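Local coordinates for hydrolase, isochorismatase family (Pseudomonas putida KT2440, PDB 4H17), which is an isochorismatase, a hydrolase of the isochorismatase family with a Rossmann-like fold, whose physiological substrate is probably isochorismate or a similar compound, at the interface of chains A and B. Residues are numbered along the deposited sequence; one frame, centred on the assembly and turned at random. Chains: chain A/B, Hydrolase, isochorismatase family.

The interface of chains A and B. Residues chain A 163-164, 170, 174-175, 178; chain B 174-175, 177-178, 181-182.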
# COMPACT_ATOMS: atom_id res chain seq x y z
N LEU A 163 -15.94 -0.82 -2.03
CA LEU A 163 -15.27 -0.23 -3.21
C LEU A 163 -15.73 -0.79 -4.53
O LEU A 163 -16.16 -1.96 -4.63
CB LEU A 163 -13.76 -0.39 -3.15
CG LEU A 163 -13.04 0.21 -1.95
CD1 LEU A 163 -11.57 -0.15 -1.97
CD2 LEU A 163 -13.26 1.69 -1.86
N ALA A 164 -15.71 0.07 -5.54
CA ALA A 164 -15.96 -0.34 -6.90
C ALA A 164 -14.85 -1.22 -7.45
O ALA A 164 -13.69 -0.93 -7.28
CB ALA A 164 -16.15 0.86 -7.80
N ILE A 170 -17.19 -4.51 -4.27
CA ILE A 170 -16.56 -5.39 -3.29
C ILE A 170 -16.91 -4.86 -1.90
O ILE A 170 -16.61 -3.69 -1.56
CB ILE A 170 -15.04 -5.47 -3.45
CG1 ILE A 170 -14.65 -5.96 -4.86
CG2 ILE A 170 -14.46 -6.40 -2.38
CD1 ILE A 170 -13.20 -5.86 -5.24
N GLN A 174 -14.57 -7.40 2.79
CA GLN A 174 -13.69 -8.20 1.92
C GLN A 174 -12.44 -7.35 1.64
O GLN A 174 -11.30 -7.82 1.75
CB GLN A 174 -14.37 -8.59 0.64
CG GLN A 174 -15.31 -9.74 0.83
CD GLN A 174 -15.99 -10.14 -0.45
OE1 GLN A 174 -15.36 -10.18 -1.51
NE2 GLN A 174 -17.27 -10.48 -0.35
N ILE A 175 -12.66 -6.07 1.36
CA ILE A 175 -11.50 -5.17 1.22
C ILE A 175 -10.63 -5.19 2.48
O ILE A 175 -9.43 -5.25 2.41
CB ILE A 175 -11.93 -3.72 0.97
CG1 ILE A 175 -12.73 -3.58 -0.33
CG2 ILE A 175 -10.70 -2.81 1.00
CD1 ILE A 175 -12.04 -4.00 -1.61
N CYS A 178 -8.75 -8.53 3.04
CA CYS A 178 -7.65 -8.64 2.12
C CYS A 178 -6.50 -7.73 2.53
O CYS A 178 -5.33 -8.14 2.55
CB CYS A 178 -8.12 -8.39 0.68
SG CYS A 178 -9.20 -9.71 -0.00
N GLN B 174 -8.63 -13.21 -5.39
CA GLN B 174 -9.33 -12.31 -4.49
C GLN B 174 -8.44 -11.19 -3.99
O GLN B 174 -8.86 -10.05 -3.98
CB GLN B 174 -9.86 -13.09 -3.28
CG GLN B 174 -10.52 -12.23 -2.23
CD GLN B 174 -11.83 -11.64 -2.65
OE1 GLN B 174 -12.24 -11.73 -3.81
NE2 GLN B 174 -12.52 -11.01 -1.70
N ILE B 175 -7.22 -11.52 -3.56
CA ILE B 175 -6.22 -10.50 -3.19
C ILE B 175 -6.08 -9.52 -4.35
O ILE B 175 -6.07 -8.31 -4.12
CB ILE B 175 -4.85 -11.11 -2.84
CG1 ILE B 175 -4.94 -12.00 -1.61
CG2 ILE B 175 -3.79 -10.01 -2.61
CD1 ILE B 175 -5.44 -11.40 -0.30
N GLN B 177 -7.94 -8.82 -7.07
CA GLN B 177 -9.11 -8.00 -7.36
C GLN B 177 -9.30 -6.91 -6.31
O GLN B 177 -9.57 -5.77 -6.63
CB GLN B 177 -10.35 -8.87 -7.47
CG GLN B 177 -11.49 -8.17 -8.16
CD GLN B 177 -12.60 -9.12 -8.51
OE1 GLN B 177 -13.55 -9.22 -7.79
NE2 GLN B 177 -12.44 -9.84 -9.60
N CYS B 178 -9.19 -7.28 -5.03
CA CYS B 178 -9.32 -6.27 -3.98
C CYS B 178 -8.25 -5.20 -4.12
O CYS B 178 -8.53 -3.99 -4.01
CB CYS B 178 -9.27 -6.91 -2.59
SG CYS B 178 -10.79 -7.88 -2.17
N ALA B 181 -9.18 -2.80 -6.84
CA ALA B 181 -10.24 -1.86 -6.38
C ALA B 181 -9.61 -0.75 -5.49
O ALA B 181 -9.94 0.49 -5.62
CB ALA B 181 -11.33 -2.62 -5.64
N VAL B 182 -8.72 -1.16 -4.60
CA VAL B 182 -7.96 -0.24 -3.73
C VAL B 182 -7.12 0.77 -4.52
O VAL B 182 -7.13 1.98 -4.28
CB VAL B 182 -7.09 -1.10 -2.76
CG1 VAL B 182 -5.98 -0.27 -2.09
CG2 VAL B 182 -7.96 -1.75 -1.72
O HOH W 1 -12.41 1.43 -6.77
O HOH W 2 -11.37 -10.61 0.89
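Two copies of an isochorismatase-family, Rossmann-like subunit meet here across a two-fold axis, helix 172-186 of one chain against its counterpart, with strands 163-165 and 168-170 of chain A flanking helix 172-186 of chain B. The pairing is that of the deposited assembly and may or may not be the dimer formed in solution.

Thiol contact marks the centre. A:Cys178 and B:Cys178 meet tip to tip, SG to SG 3.3 Å, too long for a disulfide. Each SG lies anti to its own carbonyl carbon (chi1 -70° in chain A), and weak intrahelical hydrogen bonds run from each thiol to the Gln174 carbonyl of its own chain. CG of B:Gln174 closes on A:Cys178 SG at 3.6 Å.

The polar contact breaks the two-fold: the two copies of Gln174 take different rotamers. A:Gln174 runs extended beyond CG, whereas B:Gln174, its CG anti to the backbone N, bends at chi2 (70°); the two side chains cross at about a right angle. B:Gln174 NE2 donates to A:Gln174 OE1 over 3.0 Å, moderately straight at 153° at H; the acceptor lies near the donor's amide plane, but the donor sits above the acceptor's carbonyl plane. The same B:Gln174 NE2 hydrogen-bonds water 2 (2.9 Å), which also meets A:Gln174 O, so both contacts restrain the rotation of this amide. An alanine in place of B:Gln174 would probably weaken the contact beside the paired thiols, since it removes the amide bond, the hold on water 2 and the CG contact with A:Cys178 SG.

Apolar contacts continue along the helix. A:Ile170 reaches across with both branches: CD1 to B:Ala181 CB (3.8 Å), CG2 to B:Cys178 SG (4.0 Å). B:Val182 places CG2 anti to its carbonyl carbon, where that methyl meets both A:Leu163 CD1 and A:Ile175 CG2; the leucine crosses it obliquely, the isoleucine slides past in the opposite direction.

A second water bridge joins two backbone carbonyls: water 1 links A:Ala164 O (2.7 Å) with B:Ala181 O.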